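Local coordinates for FrpC operon protein (Neisseria meningitidis, PDB 5EDF) that probably takes part in adhesion as an iron-regulated meningococcal protein that binds FrpC, its exact function being unknown, at residues G33-Y38 with K45-T50; D41-W46 with E77-Q82; I61-Y66 with E216-S221; K84-Q89 with L95-D100. All blocks are in the same frame, centred on the assembly; numbering follows the deposited sequence.

Contact 1 of 4, residues G33-Y38 with K45-T50; sequences GYLARY and KWLSDT
Tyr38 O takes the one hydrogen bond that crosses between 33-38 and 45-50, from Leu47 N at 3.1 Å, somewhat bent at the hydrogen (142°). Beside this bond the two side chains run the same way: CB of Tyr38 sits 3.9 Å from CB of Leu47, and Leu47 CD2 reaches the start of the tyrosine ring, at 4.0 Å from Tyr38 CD1. The same methyl, Leu47 CD2, also comes to 4.3 Å from Leu35 CD1. The type I turn from Leu35 to Tyr38, closed by Tyr38 N on Leu35 O, carries both residues that meet Leu47.

Trp46 works further back along the turn. With CG anti to its carbonyl carbon (chi1 -75°), the indole swings its six-membered ring across the backbone: CZ3 comes to 3.7 Å from Ala36 CA and 3.9 Å from Gly33 CA, while CH2 meets Ala36 CB at 4.0 Å. The end of the tyrosine leads away from 45-50, and its hydroxyl hydrogen-bonds with Glu62 N on strand 61-70, while Val19 of strand 18-23 packs on both Leu35 and Leu47. The one hydrogen bond across the contact is thus backbone to backbone; the side chains meet by apolar contact, with CZ3 and CH2 of the indole touching main-chain atoms of the turn and of Gly33.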
loop_
_atom_site.group_PDB
_atom_site.type_symbol
_atom_site.label_atom_id
_atom_site.label_comp_id
_atom_site.label_asym_id
_atom_site.label_seq_id
_atom_site.Cartn_x
_atom_site.Cartn_y
_atom_site.Cartn_z
ATOM N N GLY A 33 -4.437 12.553 -8.885
ATOM C CA GLY A 33 -3.220 11.899 -9.284
ATOM C C GLY A 33 -2.923 10.575 -8.622
ATOM O O GLY A 33 -2.068 9.839 -9.089
ATOM N N TYR A 34 -3.664 10.238 -7.561
ATOM C CA TYR A 34 -3.560 8.918 -6.932
ATOM C C TYR A 34 -4.458 7.881 -7.586
ATOM O O TYR A 34 -4.518 6.764 -7.118
ATOM C CB TYR A 34 -3.937 9.042 -5.446
ATOM C CG TYR A 34 -2.920 9.814 -4.640
ATOM C CD1 TYR A 34 -1.658 9.288 -4.353
ATOM C CD2 TYR A 34 -3.198 11.092 -4.189
ATOM C CE1 TYR A 34 -0.726 10.020 -3.621
ATOM C CE2 TYR A 34 -2.278 11.791 -3.449
ATOM C CZ TYR A 34 -1.046 11.257 -3.165
ATOM O OH TYR A 34 -0.104 11.983 -2.443
ATOM N N LEU A 35 -5.139 8.257 -8.667
ATOM C CA LEU A 35 -6.153 7.416 -9.322
ATOM C C LEU A 35 -5.784 6.994 -10.737
ATOM O O LEU A 35 -6.650 6.937 -11.622
ATOM C CB LEU A 35 -7.519 8.114 -9.295
ATOM C CG LEU A 35 -8.027 8.521 -7.896
ATOM C CD1 LEU A 35 -9.217 9.476 -8.039
ATOM C CD2 LEU A 35 -8.348 7.316 -7.033
ATOM N N ALA A 36 -4.526 6.642 -10.950
ATOM C CA ALA A 36 -4.043 6.326 -12.283
ATOM C C ALA A 36 -4.792 5.187 -12.973
ATOM O O ALA A 36 -4.860 5.138 -14.223
ATOM C CB ALA A 36 -2.524 6.049 -12.280
ATOM N N ARG A 37 -5.346 4.242 -12.213
ATOM C CA ARG A 37 -6.127 3.174 -12.868
ATOM C C ARG A 37 -7.487 3.644 -13.420
ATOM O O ARG A 37 -8.101 2.961 -14.259
ATOM C CB ARG A 37 -6.365 1.990 -11.946
ATOM C CG ARG A 37 -5.131 1.220 -11.633
ATOM C CD ARG A 37 -5.384 0.088 -10.662
ATOM N NE ARG A 37 -4.256 -0.802 -10.488
ATOM C CZ ARG A 37 -3.984 -1.865 -11.234
ATOM N NH1 ARG A 37 -4.775 -2.194 -12.260
ATOM N NH2 ARG A 37 -2.951 -2.613 -10.944
ATOM N N TYR A 38 -7.904 4.815 -12.991
ATOM C CA TYR A 38 -9.216 5.366 -13.355
ATOM C C TYR A 38 -9.039 6.413 -14.428
ATOM O O TYR A 38 -9.434 7.567 -14.282
ATOM C CB TYR A 38 -9.888 5.944 -12.109
ATOM C CG TYR A 38 -10.092 5.018 -10.943
ATOM C CD1 TYR A 38 -11.325 4.533 -10.624
ATOM C CD2 TYR A 38 -9.066 4.733 -10.070
ATOM C CE1 TYR A 38 -11.547 3.745 -9.488
ATOM C CE2 TYR A 38 -9.279 3.957 -8.947
ATOM C CZ TYR A 38 -10.506 3.480 -8.656
ATOM O OH TYR A 38 -10.714 2.695 -7.547
ATOM N N LYS A 45 -7.165 11.140 -20.131
ATOM C CA LYS A 45 -8.472 11.503 -19.585
ATOM C C LYS A 45 -8.564 10.879 -18.201
ATOM O O LYS A 45 -8.399 9.669 -18.043
ATOM C CB LYS A 45 -9.607 11.007 -20.460
ATOM C CG LYS A 45 -9.642 11.670 -21.839
ATOM C CD LYS A 45 -10.737 11.073 -22.702
ATOM C CE LYS A 45 -10.798 11.733 -24.086
ATOM N NZ LYS A 45 -9.535 11.619 -24.906
ATOM N N TRP A 46 -8.805 11.706 -17.193
ATOM C CA TRP A 46 -8.740 11.280 -15.809
ATOM C C TRP A 46 -10.099 11.407 -15.164
ATOM O O TRP A 46 -10.842 12.357 -15.441
ATOM C CB TRP A 46 -7.691 12.100 -15.038
ATOM C CG TRP A 46 -6.283 11.692 -15.369
ATOM C CD1 TRP A 46 -5.669 11.812 -16.553
ATOM C CD2 TRP A 46 -5.340 11.056 -14.478
ATOM N NE1 TRP A 46 -4.378 11.293 -16.500
ATOM C CE2 TRP A 46 -4.172 10.819 -15.228
ATOM C CE3 TRP A 46 -5.381 10.641 -13.142
ATOM C CZ2 TRP A 46 -3.059 10.182 -14.679
ATOM C CZ3 TRP A 46 -4.236 10.026 -12.606
ATOM C CH2 TRP A 46 -3.134 9.819 -13.367
ATOM N N LEU A 47 -10.391 10.471 -14.292
ATOM C CA LEU A 47 -11.639 10.420 -13.535
ATOM C C LEU A 47 -11.946 11.792 -12.975
ATOM O O LEU A 47 -11.070 12.471 -12.423
ATOM C CB LEU A 47 -11.551 9.441 -12.351
ATOM C CG LEU A 47 -12.866 9.082 -11.662
ATOM C CD1 LEU A 47 -13.734 8.264 -12.592
ATOM C CD2 LEU A 47 -12.583 8.308 -10.392
ATOM N N SER A 48 -13.218 12.182 -13.077
ATOM C CA SER A 48 -13.685 13.438 -12.528
ATOM C C SER A 48 -14.979 13.257 -11.763
ATOM O O SER A 48 -15.752 12.355 -12.067
ATOM C CB SER A 48 -13.938 14.426 -13.668
ATOM O OG SER A 48 -14.773 13.902 -14.701
ATOM N N ASP A 49 -15.246 14.131 -10.799
ATOM C CA ASP A 49 -16.596 14.236 -10.220
ATOM C C ASP A 49 -17.592 14.434 -11.392
ATOM O O ASP A 49 -17.342 15.181 -12.340
ATOM C CB ASP A 49 -16.652 15.427 -9.273
ATOM C CG ASP A 49 -15.792 15.260 -8.041
ATOM O OD1 ASP A 49 -15.664 14.129 -7.536
ATOM O OD2 ASP A 49 -15.310 16.279 -7.529
ATOM N N THR A 50 -18.727 13.753 -11.316
ATOM C CA THR A 50 -19.733 13.819 -12.363
ATOM C C THR A 50 -20.849 14.795 -11.964
ATOM O O THR A 50 -21.411 14.661 -10.884
ATOM C CB THR A 50 -20.361 12.463 -12.594
ATOM O OG1 THR A 50 -19.330 11.542 -13.033
ATOM C CG2 THR A 50 -21.465 12.533 -13.650
#

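Contact 2 of 4, residues D41-W46 with E77-Q82; sequences DNATKW and EPYNQQ
Aromatic contact dominates between Trp46 and Tyr79. The indole turns the edge of its six-membered ring toward the phenol face, the ring centroids 4.8 Å apart and the planes at 64°, a T-shaped (edge-to-face) pair. CZ2 of Trp46 stands over the centre of the Tyr79 ring, 3.5 Å above its plane, and neighbouring CH2 reaches the root of the side chain, 3.5 Å from Tyr79 CG. With CG anti to the backbone N (chi1 -179°), the side chain of Tyr79 extends toward the indole.

The other apolar touch is lighter: the methyl of Ala43 lies 4.3 Å from Tyr79 CE1.

Hydrogen bonds act within 41-46 and at the far end of the phenol. Trp46 NE1 donates to Ala43 O at 2.7 Å, the oxygen close to the indole plane but the donor well above the carbonyl plane. This bond ties the ring to its own turn and limits its rotation. Nearby, Thr44 OG1 donates to Asp41 O at 2.7 Å. The hydroxyl of Tyr79 bonds to Glu10 OE2.

Thr44 and Lys45 together face Gln40 in a classic beta bulge, where the hairpin of strands 39-40 and 45-46 turns. Tyr79 follows strand 73-77 and meets Phe87 of helix 84-93, Ala43 touches Leu91 of that helix, and Pro11 touches the side chains of both Trp46 and Tyr79.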
loop_
_atom_site.group_PDB
_atom_site.type_symbol
_atom_site.label_atom_id
_atom_site.label_comp_id
_atom_site.label_asym_id
_atom_site.label_seq_id
_atom_site.Cartn_x
_atom_site.Cartn_y
_atom_site.Cartn_z
ATOM N N ASP A 41 -7.336 6.469 -22.382
ATOM C CA ASP A 41 -6.545 6.997 -23.516
ATOM C C ASP A 41 -5.123 7.429 -23.147
ATOM O O ASP A 41 -4.772 8.611 -23.211
ATOM C CB ASP A 41 -7.313 8.128 -24.181
ATOM C CG ASP A 41 -8.696 7.689 -24.665
ATOM O OD1 ASP A 41 -8.885 6.475 -24.922
ATOM O OD2 ASP A 41 -9.591 8.554 -24.786
ATOM N N ASN A 42 -4.344 6.444 -22.726
ATOM C CA ASN A 42 -2.944 6.607 -22.329
ATOM C C ASN A 42 -2.793 7.680 -21.266
ATOM O O ASN A 42 -1.924 8.544 -21.358
ATOM C CB ASN A 42 -2.041 6.891 -23.551
ATOM C CG ASN A 42 -0.564 6.508 -23.308
ATOM O OD1 ASN A 42 -0.255 5.597 -22.535
ATOM N ND2 ASN A 42 0.347 7.205 -23.987
ATOM N N ALA A 43 -3.672 7.620 -20.261
ATOM C CA ALA A 43 -3.657 8.557 -19.150
ATOM C C ALA A 43 -3.841 10.034 -19.578
ATOM O O ALA A 43 -3.249 10.926 -18.977
ATOM C CB ALA A 43 -2.387 8.372 -18.325
ATOM N N THR A 44 -4.641 10.263 -20.616
ATOM C CA THR A 44 -4.973 11.635 -21.083
ATOM C C THR A 44 -6.355 12.080 -20.601
ATOM O O THR A 44 -6.697 13.265 -20.661
ATOM C CB THR A 44 -4.877 11.812 -22.634
ATOM O OG1 THR A 44 -5.914 11.053 -23.280
ATOM C CG2 THR A 44 -3.517 11.410 -23.126
ATOM N N LYS A 45 -7.165 11.140 -20.131
ATOM C CA LYS A 45 -8.472 11.503 -19.585
ATOM C C LYS A 45 -8.564 10.879 -18.201
ATOM O O LYS A 45 -8.399 9.669 -18.043
ATOM C CB LYS A 45 -9.607 11.007 -20.460
ATOM C CG LYS A 45 -9.642 11.670 -21.839
ATOM C CD LYS A 45 -10.737 11.073 -22.702
ATOM C CE LYS A 45 -10.798 11.733 -24.086
ATOM N NZ LYS A 45 -9.535 11.619 -24.906
ATOM N N TRP A 46 -8.805 11.706 -17.193
ATOM C CA TRP A 46 -8.740 11.280 -15.809
ATOM C C TRP A 46 -10.099 11.407 -15.164
ATOM O O TRP A 46 -10.842 12.357 -15.441
ATOM C CB TRP A 46 -7.691 12.100 -15.038
ATOM C CG TRP A 46 -6.283 11.692 -15.369
ATOM C CD1 TRP A 46 -5.669 11.812 -16.553
ATOM C CD2 TRP A 46 -5.340 11.056 -14.478
ATOM N NE1 TRP A 46 -4.378 11.293 -16.500
ATOM C CE2 TRP A 46 -4.172 10.819 -15.228
ATOM C CE3 TRP A 46 -5.381 10.641 -13.142
ATOM C CZ2 TRP A 46 -3.059 10.182 -14.679
ATOM C CZ3 TRP A 46 -4.236 10.026 -12.606
ATOM C CH2 TRP A 46 -3.134 9.819 -13.367
ATOM N N GLU A 77 4.408 9.055 -4.239
ATOM C CA GLU A 77 3.935 10.159 -5.077
ATOM C C GLU A 77 2.714 9.784 -5.882
ATOM O O GLU A 77 2.634 8.669 -6.377
ATOM C CB GLU A 77 5.026 10.594 -6.065
ATOM C CG GLU A 77 6.266 11.090 -5.382
ATOM C CD GLU A 77 7.345 11.608 -6.307
ATOM O OE1 GLU A 77 7.324 11.326 -7.520
ATOM O OE2 GLU A 77 8.250 12.313 -5.796
ATOM N N PRO A 78 1.815 10.756 -6.129
ATOM C CA PRO A 78 0.806 10.592 -7.176
ATOM C C PRO A 78 1.451 10.794 -8.528
ATOM O O PRO A 78 2.616 11.187 -8.628
ATOM C CB PRO A 78 -0.149 11.739 -6.884
ATOM C CG PRO A 78 0.739 12.819 -6.360
ATOM C CD PRO A 78 1.788 12.123 -5.587
ATOM N N TYR A 79 0.673 10.555 -9.584
ATOM C CA TYR A 79 1.127 10.858 -10.933
ATOM C C TYR A 79 1.497 12.321 -11.061
ATOM O O TYR A 79 0.697 13.221 -10.701
ATOM C CB TYR A 79 0.011 10.494 -11.919
ATOM C CG TYR A 79 0.272 10.695 -13.394
ATOM C CD1 TYR A 79 0.442 9.607 -14.237
ATOM C CD2 TYR A 79 0.310 11.971 -13.954
ATOM C CE1 TYR A 79 0.634 9.773 -15.596
ATOM C CE2 TYR A 79 0.493 12.152 -15.331
ATOM C CZ TYR A 79 0.660 11.050 -16.148
ATOM O OH TYR A 79 0.854 11.165 -17.536
ATOM N N ASN A 80 2.682 12.578 -11.603
ATOM C CA ASN A 80 3.112 13.945 -11.883
ATOM C C ASN A 80 4.022 13.958 -13.100
ATOM O O ASN A 80 4.376 12.896 -13.639
ATOM C CB ASN A 80 3.735 14.611 -10.627
ATOM C CG ASN A 80 5.017 13.957 -10.174
ATOM O OD1 ASN A 80 5.848 13.577 -10.995
ATOM N ND2 ASN A 80 5.203 13.873 -8.876
ATOM N N GLN A 81 4.422 15.144 -13.565
ATOM C CA GLN A 81 5.203 15.202 -14.795
ATOM C C GLN A 81 6.601 14.630 -14.668
ATOM O O GLN A 81 7.194 14.277 -15.689
ATOM C CB GLN A 81 5.189 16.608 -15.379
ATOM C CG GLN A 81 3.851 16.993 -15.960
ATOM C CD GLN A 81 3.361 16.072 -17.084
ATOM O OE1 GLN A 81 3.998 16.032 -18.184
ATOM N NE2 GLN A 81 2.232 15.350 -16.839
ATOM N N GLN A 82 7.128 14.560 -13.455
ATOM C CA GLN A 82 8.473 13.993 -13.245
ATOM C C GLN A 82 8.444 12.474 -13.259
ATOM O O GLN A 82 9.360 11.851 -13.792
ATOM C CB GLN A 82 9.069 14.513 -11.936
ATOM C CG GLN A 82 9.412 15.994 -11.917
ATOM C CD GLN A 82 8.196 16.917 -11.837
ATOM O OE1 GLN A 82 7.314 16.742 -10.987
ATOM N NE2 GLN A 82 8.154 17.916 -12.724
#

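Contact 3 of 4, residues I61-Y66 with E216-S221; sequences IEISVY and EQLVQS
Leu218 reaches from helix 205-224 toward Ile63 and Val65 on strand 61-70. Its CB points at the strand, and CG stands anti to the backbone N (chi1 -179°), which extends the side chain away from the helix. The two branches then part company. CD2 does the work across this contact, meeting Ile63 CD1 tip to tip at 3.8 Å and Val65 CG1, again end on, at 4.1 Å. CD1 turns instead to the ring of Tyr34.

The strand belongs to the large antiparallel sheet, between 73-77 and 98-105, and the helix packs against that sheet through alternate strand residues: Ile63 and Val65 both point to the helix. Leu218 CD2 is therefore shared by two neighbours on the same side of the strand. Ile63 presents its end through CG1, placed between the backbone N and the carbonyl carbon (chi1 67°), while Val65 offers the methyl that lies beside its backbone N. On the adjacent strand 98-105, Ile101 touches both residues, and Ile30 of strand 26-31 touches Ile63.

At the root of the leucine, Leu218 O accepts a bond from Ser221 OG at 2.7 Å, the hydroxyl lying in the carbonyl plane on a lone pair.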
loop_
_atom_site.group_PDB
_atom_site.type_symbol
_atom_site.label_atom_id
_atom_site.label_comp_id
_atom_site.label_asym_id
_atom_site.label_seq_id
_atom_site.Cartn_x
_atom_site.Cartn_y
_atom_site.Cartn_z
ATOM N N ILE A 61 -11.736 1.403 -3.141
ATOM C CA ILE A 61 -10.951 2.300 -3.963
ATOM C C ILE A 61 -9.562 1.708 -4.071
ATOM O O ILE A 61 -9.023 1.246 -3.066
ATOM C CB ILE A 61 -10.814 3.706 -3.336
ATOM C CG1 ILE A 61 -12.196 4.311 -3.023
ATOM C CG2 ILE A 61 -10.002 4.632 -4.284
ATOM C CD1 ILE A 61 -12.087 5.586 -2.202
ATOM N N GLU A 62 -8.972 1.713 -5.258
ATOM C CA GLU A 62 -7.617 1.230 -5.477
ATOM C C GLU A 62 -6.785 2.389 -5.937
ATOM O O GLU A 62 -6.830 2.770 -7.106
ATOM C CB GLU A 62 -7.567 0.070 -6.490
ATOM C CG GLU A 62 -6.183 -0.548 -6.650
ATOM C CD GLU A 62 -6.161 -1.727 -7.574
ATOM O OE1 GLU A 62 -7.040 -1.824 -8.469
ATOM O OE2 GLU A 62 -5.260 -2.586 -7.419
ATOM N N ILE A 63 -6.064 3.030 -5.030
ATOM C CA ILE A 63 -5.131 4.092 -5.403
ATOM C C ILE A 63 -3.815 3.492 -5.860
ATOM O O ILE A 63 -3.519 2.324 -5.543
ATOM C CB ILE A 63 -4.913 5.112 -4.260
ATOM C CG1 ILE A 63 -4.198 4.509 -3.051
ATOM C CG2 ILE A 63 -6.237 5.778 -3.874
ATOM C CD1 ILE A 63 -3.655 5.584 -2.063
ATOM N N SER A 64 -3.027 4.265 -6.586
ATOM C CA SER A 64 -1.738 3.811 -7.074
ATOM C C SER A 64 -0.722 4.882 -6.743
ATOM O O SER A 64 -0.939 6.057 -6.986
ATOM C CB SER A 64 -1.806 3.495 -8.584
ATOM O OG SER A 64 -2.796 2.538 -8.918
ATOM N N VAL A 65 0.391 4.464 -6.150
ATOM C CA VAL A 65 1.472 5.370 -5.780
ATOM C C VAL A 65 2.806 4.955 -6.374
ATOM O O VAL A 65 3.164 3.769 -6.392
ATOM C CB VAL A 65 1.623 5.503 -4.267
ATOM C CG1 VAL A 65 0.386 6.161 -3.609
ATOM C CG2 VAL A 65 1.870 4.129 -3.605
ATOM N N TYR A 66 3.530 5.934 -6.879
ATOM C CA TYR A 66 4.904 5.735 -7.277
ATOM C C TYR A 66 5.777 5.849 -6.039
ATOM O O TYR A 66 5.628 6.793 -5.247
ATOM C CB TYR A 66 5.318 6.791 -8.315
ATOM C CG TYR A 66 6.784 6.824 -8.695
ATOM C CD1 TYR A 66 7.379 5.768 -9.354
ATOM C CD2 TYR A 66 7.556 7.911 -8.397
ATOM C CE1 TYR A 66 8.703 5.798 -9.712
ATOM C CE2 TYR A 66 8.876 7.954 -8.784
ATOM C CZ TYR A 66 9.443 6.890 -9.415
ATOM O OH TYR A 66 10.794 6.927 -9.796
ATOM N N GLU A 216 -0.491 5.662 6.196
ATOM C CA GLU A 216 -1.436 6.087 7.231
ATOM C C GLU A 216 -1.707 7.585 7.088
ATOM O O GLU A 216 -2.848 8.015 7.122
ATOM C CB GLU A 216 -0.851 5.818 8.614
ATOM C CG GLU A 216 -0.701 4.385 8.959
ATOM C CD GLU A 216 -0.156 4.174 10.349
ATOM O OE1 GLU A 216 1.041 4.462 10.610
ATOM O OE2 GLU A 216 -0.951 3.688 11.172
ATOM N N GLN A 217 -0.664 8.382 6.907
ATOM C CA GLN A 217 -0.823 9.821 6.739
ATOM C C GLN A 217 -1.651 10.131 5.480
ATOM O O GLN A 217 -2.545 11.006 5.491
ATOM C CB GLN A 217 0.550 10.500 6.714
ATOM C CG GLN A 217 0.548 12.010 6.560
ATOM C CD GLN A 217 1.967 12.537 6.353
ATOM O OE1 GLN A 217 2.626 12.228 5.346
ATOM N NE2 GLN A 217 2.452 13.303 7.318
ATOM N N LEU A 218 -1.368 9.397 4.410
ATOM C CA LEU A 218 -2.049 9.602 3.132
ATOM C C LEU A 218 -3.553 9.315 3.253
ATOM O O LEU A 218 -4.407 10.117 2.877
ATOM C CB LEU A 218 -1.378 8.739 2.055
ATOM C CG LEU A 218 -1.933 8.848 0.648
ATOM C CD1 LEU A 218 -1.848 10.291 0.130
ATOM C CD2 LEU A 218 -1.173 7.889 -0.242
ATOM N N VAL A 219 -3.892 8.164 3.801
ATOM C CA VAL A 219 -5.312 7.766 3.921
ATOM C C VAL A 219 -6.015 8.762 4.848
ATOM O O VAL A 219 -7.120 9.212 4.566
ATOM C CB VAL A 219 -5.421 6.305 4.408
ATOM C CG1 VAL A 219 -6.860 5.964 4.844
ATOM C CG2 VAL A 219 -4.887 5.346 3.332
ATOM N N GLN A 220 -5.358 9.160 5.936
ATOM C CA GLN A 220 -5.972 10.135 6.839
ATOM C C GLN A 220 -6.204 11.482 6.153
ATOM O O GLN A 220 -7.179 12.158 6.459
ATOM C CB GLN A 220 -5.148 10.313 8.106
ATOM C CG GLN A 220 -5.211 9.071 9.013
ATOM C CD GLN A 220 -4.253 9.103 10.165
ATOM O OE1 GLN A 220 -3.118 9.568 10.037
ATOM N NE2 GLN A 220 -4.694 8.577 11.304
ATOM N N SER A 221 -5.337 11.840 5.200
ATOM C CA SER A 221 -5.479 13.117 4.466
ATOM C C SER A 221 -6.747 13.118 3.586
ATOM O O SER A 221 -7.266 14.174 3.287
ATOM C CB SER A 221 -4.240 13.436 3.608
ATOM O OG SER A 221 -4.236 12.734 2.385
#

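Contact 4 of 4, residues K84-Q89 with L95-D100; sequences KAHFIQ and LDSVDD
His86 sets the edge of its imidazole against the carboxylate of Asp96, the two planes 86° apart. ND1 donates to Asp96 OD1 at 2.7 Å, with 162° at the hydrogen. The acceptor lies close to the ring plane, while the donor meets OD1 on its syn side, tilted 32° from the carboxylate plane. The same oxygen takes a second bond from Ser97 N at 2.8 Å, through its anti lone pair; two donors thus grip OD1, which restrains the carboxylate. The other oxygen, OD2, rests 3.3 Å from Gln89 CB. Gln89 CG lies beside Leu95 O, and its amide nitrogen bonds to Asp93 OD1.

Deeper in, Val98 packs over the Phe87 ring. Its CG2 sits above the centre, 4.3 Å from the centroid, in a CH-pi contact, and CG1 comes to 3.8 Å from Phe87 CE1. His86 also stacks on Tyr66 of strand 61-70.

Helix 84-93 is here joined to the start of strand 98-105 through the short connection between them. Ser97 centres an inverse gamma turn just before the strand, and the His-carboxylate hydrogen bond pins the helix to this helix-to-strand link where strand 98-105 enters the large antiparallel sheet.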
loop_
_atom_site.group_PDB
_atom_site.type_symbol
_atom_site.label_atom_id
_atom_site.label_comp_id
_atom_site.label_asym_id
_atom_site.label_seq_id
_atom_site.Cartn_x
_atom_site.Cartn_y
_atom_site.Cartn_z
ATOM N N LYS A 84 5.795 10.495 -14.511
ATOM C CA LYS A 84 4.753 9.928 -15.368
ATOM C C LYS A 84 5.173 8.679 -16.165
ATOM O O LYS A 84 4.341 7.806 -16.397
ATOM C CB LYS A 84 4.165 10.971 -16.319
ATOM C CG LYS A 84 5.123 11.598 -17.288
ATOM C CD LYS A 84 4.402 12.524 -18.319
ATOM C CE LYS A 84 3.575 11.748 -19.389
ATOM N NZ LYS A 84 2.935 12.641 -20.472
ATOM N N ALA A 85 6.417 8.619 -16.648
ATOM C CA ALA A 85 6.820 7.464 -17.438
ATOM C C ALA A 85 6.711 6.163 -16.659
ATOM O O ALA A 85 6.441 5.113 -17.246
ATOM C CB ALA A 85 8.225 7.646 -17.973
ATOM N N HIS A 86 6.870 6.245 -15.337
ATOM C CA HIS A 86 6.709 5.068 -14.487
ATOM C C HIS A 86 5.259 4.609 -14.463
ATOM O O HIS A 86 4.965 3.398 -14.504
ATOM C CB HIS A 86 7.245 5.323 -13.094
ATOM C CG HIS A 86 8.713 5.591 -13.080
ATOM N ND1 HIS A 86 9.648 4.574 -13.127
ATOM C CD2 HIS A 86 9.420 6.750 -13.087
ATOM C CE1 HIS A 86 10.862 5.101 -13.154
ATOM N NE2 HIS A 86 10.754 6.417 -13.126
ATOM N N PHE A 87 4.326 5.571 -14.383
ATOM C CA PHE A 87 2.895 5.256 -14.478
ATOM C C PHE A 87 2.479 4.732 -15.841
ATOM O O PHE A 87 1.634 3.838 -15.924
ATOM C CB PHE A 87 2.041 6.463 -14.099
ATOM C CG PHE A 87 1.968 6.705 -12.624
ATOM C CD1 PHE A 87 1.042 6.018 -11.865
ATOM C CD2 PHE A 87 2.805 7.610 -11.969
ATOM C CE1 PHE A 87 0.933 6.238 -10.505
ATOM C CE2 PHE A 87 2.707 7.809 -10.589
ATOM C CZ PHE A 87 1.800 7.151 -9.863
ATOM N N ILE A 88 3.054 5.264 -16.917
ATOM C CA ILE A 88 2.714 4.770 -18.249
ATOM C C ILE A 88 3.127 3.302 -18.395
ATOM O O ILE A 88 2.372 2.490 -18.912
ATOM C CB ILE A 88 3.373 5.618 -19.349
ATOM C CG1 ILE A 88 2.674 6.970 -19.403
ATOM C CG2 ILE A 88 3.293 4.913 -20.685
ATOM C CD1 ILE A 88 3.393 8.009 -20.147
ATOM N N GLN A 89 4.329 2.964 -17.953
ATOM C CA GLN A 89 4.755 1.584 -17.935
ATOM C C GLN A 89 3.825 0.698 -17.093
ATOM O O GLN A 89 3.424 -0.395 -17.489
ATOM C CB GLN A 89 6.207 1.493 -17.471
ATOM C CG GLN A 89 6.769 0.073 -17.450
ATOM C CD GLN A 89 6.982 -0.476 -18.825
ATOM O OE1 GLN A 89 7.841 0.019 -19.564
ATOM N NE2 GLN A 89 6.208 -1.507 -19.191
ATOM N N LEU A 95 4.593 -3.404 -14.690
ATOM C CA LEU A 95 5.999 -3.692 -14.358
ATOM C C LEU A 95 6.839 -2.421 -14.167
ATOM O O LEU A 95 7.732 -2.095 -14.940
ATOM C CB LEU A 95 6.629 -4.636 -15.371
ATOM C CG LEU A 95 5.951 -6.005 -15.525
ATOM C CD1 LEU A 95 6.790 -6.847 -16.447
ATOM C CD2 LEU A 95 5.721 -6.735 -14.178
ATOM N N ASP A 96 6.506 -1.704 -13.111
ATOM C CA ASP A 96 7.254 -0.518 -12.711
ATOM C C ASP A 96 7.030 -0.320 -11.209
ATOM O O ASP A 96 6.309 -1.119 -10.583
ATOM C CB ASP A 96 6.859 0.712 -13.551
ATOM C CG ASP A 96 8.023 1.676 -13.790
ATOM O OD1 ASP A 96 8.697 2.069 -12.828
ATOM O OD2 ASP A 96 8.315 2.020 -14.962
ATOM N N SER A 97 7.689 0.692 -10.635
ATOM C CA SER A 97 7.701 0.922 -9.186
ATOM C C SER A 97 6.483 1.710 -8.762
ATOM O O SER A 97 6.582 2.818 -8.246
ATOM C CB SER A 97 8.978 1.640 -8.754
ATOM O OG SER A 97 9.093 2.890 -9.389
ATOM N N VAL A 98 5.321 1.124 -9.026
ATOM C CA VAL A 98 4.043 1.703 -8.684
ATOM C C VAL A 98 3.264 0.636 -7.923
ATOM O O VAL A 98 2.996 -0.457 -8.453
ATOM C CB VAL A 98 3.280 2.179 -9.932
ATOM C CG1 VAL A 98 1.879 2.638 -9.544
ATOM C CG2 VAL A 98 4.063 3.301 -10.685
ATOM N N ASP A 99 2.885 0.986 -6.693
ATOM C CA ASP A 99 2.160 0.081 -5.809
ATOM C C ASP A 99 0.672 0.432 -5.783
ATOM O O ASP A 99 0.299 1.607 -5.881
ATOM C CB ASP A 99 2.724 0.179 -4.386
ATOM C CG ASP A 99 4.148 -0.263 -4.269
ATOM O OD1 ASP A 99 4.593 -1.142 -5.024
ATOM O OD2 ASP A 99 4.853 0.265 -3.357
ATOM N N ASP A 100 -0.171 -0.581 -5.621
ATOM C CA ASP A 100 -1.610 -0.413 -5.473
ATOM C C ASP A 100 -2.008 -0.551 -4.032
ATOM O O ASP A 100 -1.533 -1.463 -3.336
ATOM C CB ASP A 100 -2.341 -1.448 -6.304
ATOM C CG ASP A 100 -2.161 -1.210 -7.780
ATOM O OD1 ASP A 100 -2.593 -0.160 -8.257
ATOM O OD2 ASP A 100 -1.601 -2.113 -8.432
#

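In the fold
Contact 3 lies nearest the middle of the chain and is purely aliphatic across its gap, whereas contacts 1 and 2 lie toward one end, buried yet with their centres about 18 and 19 Å from the chain centre. Contact 4 is only partly buried and is the only one with a side-chain hydrogen bond between its two segments. Trp46 serves both contact 1 and contact 2, and Gly33 O probably bonds to Tyr79 N between them. Contacts 3 and 4 use adjacent strands of the large sheet, 61-70 and 98-105. Segment 33-38 reaches both: Arg37 forms a salt bridge with Asp100, and Tyr34 O probably bonds to Ser64 N. Tyr79 packs on Lys84, joining contacts 2 and 4.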